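Side-chain contacts in hyaluronoglucosaminidase (Apis mellifera, PDB 1FCQ), which probably hydrolyses the glycosidic bonds of hyaluronan as a family 56 glycosidase of bee venom, where it is a major allergen: residues 239-244 / 284-289; 264-269 / 276-281. All coordinates share one frame; numbering follows the deposited sequence.

Contact 1 of 2, residues 239-244 / 284-289; sequences GLVGGR and EATLRK
Val241 reaches across to Thr286 with both of its methyl groups, each finding a different part of the neighbouring helix. CG2 meets the methyl of Thr286, with 3.8 Å between Val241 CG2 and Thr286 CG2, and the two side chains cross at about a right angle. The other branch, CG1, anti to the backbone N (chi1 174°), is directed at the carbonyl oxygen of Thr286 itself; Val241 CG1 is 4.0 Å from Thr286 O and rather farther from the chain of Lys289. Thr286 gives only its apolar side to the valine, since OG1 is turned back along its own helix, hydrogen-bonds to the carbonyl O of Asp282 and is also hydrogen-bonded with Tyr266 OH. The two segments belong to helices 234-253 and 280-292, successive outer helices of the (beta/alpha) TIM barrel. Their axes run almost parallel, 12° apart, with a closest approach of 9.1 Å, and Leu228 from a nearby loop also touches Val241. At Gly242 the packing is side chain on backbone: with no side chain in the way, the aliphatic part of Lys289 lies against the glycine, and Lys289 CG sits 3.8 Å from Gly242 CA. The lysine is bent at chi2, chi3 and chi4, which curls it back on itself. Its methylenes CG and CD, not its ammonium group, therefore meet Gly242, and the side chain of Lys289 also touches Val238, one turn earlier in helix 234-253. No hydrogen bond joins the two segments.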
loop_
_atom_site.group_PDB
_atom_site.type_symbol
_atom_site.label_atom_id
_atom_site.label_comp_id
_atom_site.label_asym_id
_atom_site.label_seq_id
_atom_site.Cartn_x
_atom_site.Cartn_y
_atom_site.Cartn_z
ATOM N N GLY A 239 1.024 12.007 -15.022
ATOM C CA GLY A 239 -0.420 11.843 -14.931
ATOM C C GLY A 239 -0.827 10.688 -14.025
ATOM O O GLY A 239 -1.818 10.786 -13.292
ATOM N N LEU A 240 -0.118 9.573 -14.108
ATOM C CA LEU A 240 -0.356 8.409 -13.267
ATOM C C LEU A 240 -0.267 8.863 -11.811
ATOM O O LEU A 240 -1.154 8.567 -11.005
ATOM C CB LEU A 240 0.681 7.317 -13.521
ATOM C CG LEU A 240 0.644 6.017 -12.726
ATOM C CD1 LEU A 240 1.404 4.931 -13.481
ATOM C CD2 LEU A 240 1.271 6.127 -11.336
ATOM N N VAL A 241 0.845 9.527 -11.470
ATOM C CA VAL A 241 1.044 10.005 -10.112
ATOM C C VAL A 241 -0.035 11.006 -9.729
ATOM O O VAL A 241 -0.648 10.916 -8.669
ATOM C CB VAL A 241 2.441 10.639 -9.958
ATOM C CG1 VAL A 241 2.650 11.275 -8.594
ATOM C CG2 VAL A 241 3.506 9.572 -10.198
ATOM N N GLY A 242 -0.234 12.007 -10.592
ATOM C CA GLY A 242 -1.197 13.065 -10.317
ATOM C C GLY A 242 -2.606 12.585 -10.031
ATOM O O GLY A 242 -3.214 12.997 -9.031
ATOM N N GLY A 243 -3.143 11.724 -10.870
ATOM C CA GLY A 243 -4.471 11.167 -10.728
ATOM C C GLY A 243 -4.643 10.463 -9.381
ATOM O O GLY A 243 -5.644 10.650 -8.669
ATOM N N ARG A 244 -3.639 9.664 -9.023
ATOM C CA ARG A 244 -3.662 8.934 -7.758
ATOM C C ARG A 244 -3.534 9.821 -6.542
ATOM O O ARG A 244 -4.240 9.569 -5.555
ATOM C CB ARG A 244 -2.568 7.862 -7.777
ATOM C CG ARG A 244 -2.882 6.845 -8.871
ATOM C CD ARG A 244 -1.749 5.825 -8.949
ATOM N NE ARG A 244 -2.051 4.943 -10.082
ATOM C CZ ARG A 244 -1.490 3.771 -10.298
ATOM N NH1 ARG A 244 -1.861 3.082 -11.377
ATOM N NH2 ARG A 244 -0.575 3.278 -9.470
ATOM N N GLU A 284 12.370 13.861 -11.034
ATOM C CA GLU A 284 12.055 15.279 -10.968
ATOM C C GLU A 284 10.586 15.582 -11.258
ATOM O O GLU A 284 9.927 16.221 -10.434
ATOM C CB GLU A 284 12.967 16.068 -11.928
ATOM C CG GLU A 284 14.439 16.028 -11.560
ATOM C CD GLU A 284 15.385 16.685 -12.545
ATOM O OE1 GLU A 284 14.996 16.912 -13.712
ATOM O OE2 GLU A 284 16.547 16.984 -12.179
ATOM N N ALA A 285 10.037 15.156 -12.382
ATOM C CA ALA A 285 8.656 15.519 -12.718
ATOM C C ALA A 285 7.642 14.900 -11.769
ATOM O O ALA A 285 6.659 15.566 -11.417
ATOM C CB ALA A 285 8.351 15.128 -14.153
ATOM N N THR A 286 7.839 13.642 -11.383
ATOM C CA THR A 286 6.840 13.022 -10.498
ATOM C C THR A 286 6.935 13.462 -9.048
ATOM O O THR A 286 5.878 13.580 -8.403
ATOM C CB THR A 286 6.861 11.492 -10.603
ATOM O OG1 THR A 286 8.168 11.016 -10.229
ATOM C CG2 THR A 286 6.538 11.023 -12.013
ATOM N N LEU A 287 8.127 13.698 -8.517
ATOM C CA LEU A 287 8.248 14.179 -7.138
ATOM C C LEU A 287 7.709 15.610 -7.094
ATOM O O LEU A 287 7.031 16.027 -6.147
ATOM C CB LEU A 287 9.664 14.056 -6.584
ATOM C CG LEU A 287 10.204 12.627 -6.409
ATOM C CD1 LEU A 287 11.634 12.700 -5.894
ATOM C CD2 LEU A 287 9.316 11.783 -5.510
ATOM N N ARG A 288 7.932 16.381 -8.169
ATOM C CA ARG A 288 7.351 17.726 -8.245
ATOM C C ARG A 288 5.833 17.671 -8.253
ATOM O O ARG A 288 5.171 18.462 -7.565
ATOM C CB ARG A 288 7.905 18.464 -9.474
ATOM C CG ARG A 288 9.181 19.223 -9.173
ATOM C CD ARG A 288 10.078 19.412 -10.390
ATOM N NE ARG A 288 11.121 20.387 -10.106
ATOM C CZ ARG A 288 12.325 20.513 -10.627
ATOM N NH1 ARG A 288 12.790 19.688 -11.558
ATOM N NH2 ARG A 288 13.112 21.499 -10.202
ATOM N N LYS A 289 5.230 16.710 -8.948
ATOM C CA LYS A 289 3.776 16.585 -8.972
ATOM C C LYS A 289 3.219 16.282 -7.587
ATOM O O LYS A 289 2.214 16.861 -7.174
ATOM C CB LYS A 289 3.327 15.544 -9.986
ATOM C CG LYS A 289 1.837 15.312 -10.092
ATOM C CD LYS A 289 1.049 16.565 -10.408
ATOM C CE LYS A 289 0.941 16.849 -11.886
ATOM N NZ LYS A 289 2.170 17.474 -12.435
#

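Contact 2 of 2, residues 264-269 / 276-281; sequences PYYWYK and TDLSRA
Lys269 and Asp277 face each other as an antiparallel, non-hydrogen-bonded pair, their CA atoms 4.6 Å apart, and beside them Leu278 N donates to Tyr268 O (2.8 Å, 155° at the hydrogen). Two CA-H...O contacts reinforce this short pairing, from Asp277 to Tyr268 O and from Lys269 to Thr276 O. The side chains of Lys269 and Asp277 run alongside each other, pointing the same way. The lysine bends at chi2 (-72°) and is extended beyond, which lays CD and CE along Asp277 OD1 and ends in a salt bridge, Lys269 NZ 2.9 Å from Asp277 OD1. The ammonium group approaches from above the carboxylate, 53° out of its plane. The same oxygen lies at the edge of the Tyr268 ring, with Asp277 OD1 3.5 Å from Tyr268 CD1, while OD2 is held by Gln315. Leu278 is directed toward segment 264-269: its CD1 is 3.5 Å from Lys269 C, and its CD2 packs 3.3 Å from Tyr266 OH, whose polar partner is Thr286 OG1, and 3.6 Å from Trp267 O. Ser279 is the N-cap of helix 280-292, its OG bonding to Asp282 N. The contact thus fastens the loop after barrel strand 261-267 to the start of the next helix, with Leu283, Leu287 and Ile290 of that helix packed on Tyr266, and with Tyr319 of helix 310-328 against Asp277.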
loop_
_atom_site.group_PDB
_atom_site.type_symbol
_atom_site.label_atom_id
_atom_site.label_comp_id
_atom_site.label_asym_id
_atom_site.label_seq_id
_atom_site.Cartn_x
_atom_site.Cartn_y
_atom_site.Cartn_z
ATOM N N PRO A 264 1.913 9.318 -0.406
ATOM C CA PRO A 264 2.000 8.352 -1.482
ATOM C C PRO A 264 3.221 7.450 -1.315
ATOM O O PRO A 264 4.298 7.871 -0.920
ATOM C CB PRO A 264 2.176 9.211 -2.739
ATOM C CG PRO A 264 1.486 10.491 -2.371
ATOM C CD PRO A 264 1.870 10.712 -0.923
ATOM N N TYR A 265 3.033 6.183 -1.677
ATOM C CA TYR A 265 4.093 5.178 -1.690
ATOM C C TYR A 265 4.821 5.332 -3.028
ATOM O O TYR A 265 4.176 5.331 -4.092
ATOM C CB TYR A 265 3.498 3.764 -1.522
ATOM C CG TYR A 265 3.918 3.205 -0.177
ATOM C CD1 TYR A 265 3.302 3.613 1.005
ATOM C CD2 TYR A 265 4.992 2.347 -0.060
ATOM C CE1 TYR A 265 3.748 3.164 2.236
ATOM C CE2 TYR A 265 5.442 1.857 1.160
ATOM C CZ TYR A 265 4.807 2.284 2.313
ATOM O OH TYR A 265 5.233 1.860 3.546
ATOM N N TYR A 266 6.139 5.487 -2.969
ATOM C CA TYR A 266 6.937 5.752 -4.164
ATOM C C TYR A 266 8.074 4.749 -4.301
ATOM O O TYR A 266 8.770 4.465 -3.336
ATOM C CB TYR A 266 7.545 7.146 -3.991
ATOM C CG TYR A 266 8.103 7.776 -5.242
ATOM C CD1 TYR A 266 7.333 8.592 -6.039
ATOM C CD2 TYR A 266 9.429 7.536 -5.614
ATOM C CE1 TYR A 266 7.833 9.168 -7.207
ATOM C CE2 TYR A 266 9.948 8.125 -6.751
ATOM C CZ TYR A 266 9.155 8.928 -7.536
ATOM O OH TYR A 266 9.692 9.481 -8.686
ATOM N N TRP A 267 8.232 4.207 -5.515
ATOM C CA TRP A 267 9.298 3.217 -5.702
ATOM C C TRP A 267 10.325 3.797 -6.669
ATOM O O TRP A 267 9.936 4.537 -7.566
ATOM C CB TRP A 267 8.778 1.891 -6.210
ATOM C CG TRP A 267 9.693 0.703 -6.159
ATOM C CD1 TRP A 267 10.802 0.522 -5.388
ATOM C CD2 TRP A 267 9.504 -0.522 -6.884
ATOM N NE1 TRP A 267 11.339 -0.732 -5.605
ATOM C CE2 TRP A 267 10.546 -1.390 -6.501
ATOM C CE3 TRP A 267 8.551 -0.972 -7.808
ATOM C CZ2 TRP A 267 10.678 -2.673 -7.033
ATOM C CZ3 TRP A 267 8.679 -2.253 -8.320
ATOM C CH2 TRP A 267 9.739 -3.091 -7.929
ATOM N N TYR A 268 11.591 3.455 -6.444
ATOM C CA TYR A 268 12.654 3.942 -7.329
ATOM C C TYR A 268 12.905 2.997 -8.489
ATOM O O TYR A 268 13.841 3.223 -9.269
ATOM C CB TYR A 268 13.938 4.230 -6.531
ATOM C CG TYR A 268 14.492 2.976 -5.882
ATOM C CD1 TYR A 268 15.415 2.223 -6.602
ATOM C CD2 TYR A 268 14.107 2.516 -4.643
ATOM C CE1 TYR A 268 15.929 1.057 -6.071
ATOM C CE2 TYR A 268 14.609 1.351 -4.095
ATOM C CZ TYR A 268 15.529 0.615 -4.833
ATOM O OH TYR A 268 16.055 -0.551 -4.333
ATOM N N LYS A 269 12.088 1.969 -8.668
ATOM C CA LYS A 269 12.172 1.071 -9.808
ATOM C C LYS A 269 10.869 1.179 -10.610
ATOM O O LYS A 269 9.843 1.549 -10.033
ATOM C CB LYS A 269 12.291 -0.394 -9.379
ATOM C CG LYS A 269 13.504 -0.727 -8.528
ATOM C CD LYS A 269 14.757 -0.674 -9.399
ATOM C CE LYS A 269 15.879 -1.451 -8.722
ATOM N NZ LYS A 269 17.140 -1.322 -9.513
ATOM N N THR A 276 15.104 -1.798 -13.387
ATOM C CA THR A 276 15.501 -0.506 -13.909
ATOM C C THR A 276 15.181 0.640 -12.955
ATOM O O THR A 276 14.018 0.810 -12.600
ATOM C CB THR A 276 14.800 -0.233 -15.260
ATOM O OG1 THR A 276 15.111 -1.316 -16.148
ATOM C CG2 THR A 276 15.256 1.069 -15.895
ATOM N N ASP A 277 16.192 1.385 -12.559
ATOM C CA ASP A 277 16.100 2.527 -11.689
ATOM C C ASP A 277 15.407 3.692 -12.419
ATOM O O ASP A 277 15.609 3.917 -13.616
ATOM C CB ASP A 277 17.427 3.063 -11.159
ATOM C CG ASP A 277 18.161 2.092 -10.256
ATOM O OD1 ASP A 277 17.540 1.499 -9.350
ATOM O OD2 ASP A 277 19.382 1.926 -10.474
ATOM N N LEU A 278 14.590 4.436 -11.659
ATOM C CA LEU A 278 13.912 5.571 -12.283
ATOM C C LEU A 278 14.911 6.590 -12.830
ATOM O O LEU A 278 15.909 6.893 -12.196
ATOM C CB LEU A 278 13.023 6.283 -11.254
ATOM C CG LEU A 278 11.516 6.067 -11.407
ATOM C CD1 LEU A 278 11.137 4.608 -11.483
ATOM C CD2 LEU A 278 10.782 6.741 -10.249
ATOM N N SER A 279 14.620 7.127 -14.015
ATOM C CA SER A 279 15.471 8.163 -14.600
ATOM C C SER A 279 15.396 9.439 -13.777
ATOM O O SER A 279 14.439 9.708 -13.051
ATOM C CB SER A 279 15.045 8.457 -16.039
ATOM O OG SER A 279 13.726 8.995 -16.080
ATOM N N ARG A 280 16.384 10.323 -13.954
ATOM C CA ARG A 280 16.386 11.599 -13.242
ATOM C C ARG A 280 15.187 12.459 -13.658
ATOM O O ARG A 280 14.592 13.179 -12.851
ATOM C CB ARG A 280 17.682 12.350 -13.578
ATOM C CG ARG A 280 17.811 13.657 -12.804
ATOM N N ALA A 281 14.883 12.414 -14.955
ATOM C CA ALA A 281 13.775 13.205 -15.498
ATOM C C ALA A 281 12.472 12.754 -14.830
ATOM O O ALA A 281 11.642 13.586 -14.476
ATOM C CB ALA A 281 13.657 13.054 -17.001
#

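From the N terminus the chain first builds more than half of the barrel, then enters helix 234-253, the first partner of contact 1. It continues into strand 261-267 and, after the short excursion through 270-275, contact 2 closes that small loop at the start of helix 280-292. Two turns farther along this helix, contact 1 closes the much longer loop from 245 to 283, so contact 2 is nested within it. Their centres lie 11 Å apart, and they meet where Thr286 OG1 and Tyr266 OH lie 2.7 Å apart, a probable hydrogen bond. Together they tie helix 280-292 laterally to helix 234-253 and inward to the barrel strand preceding it.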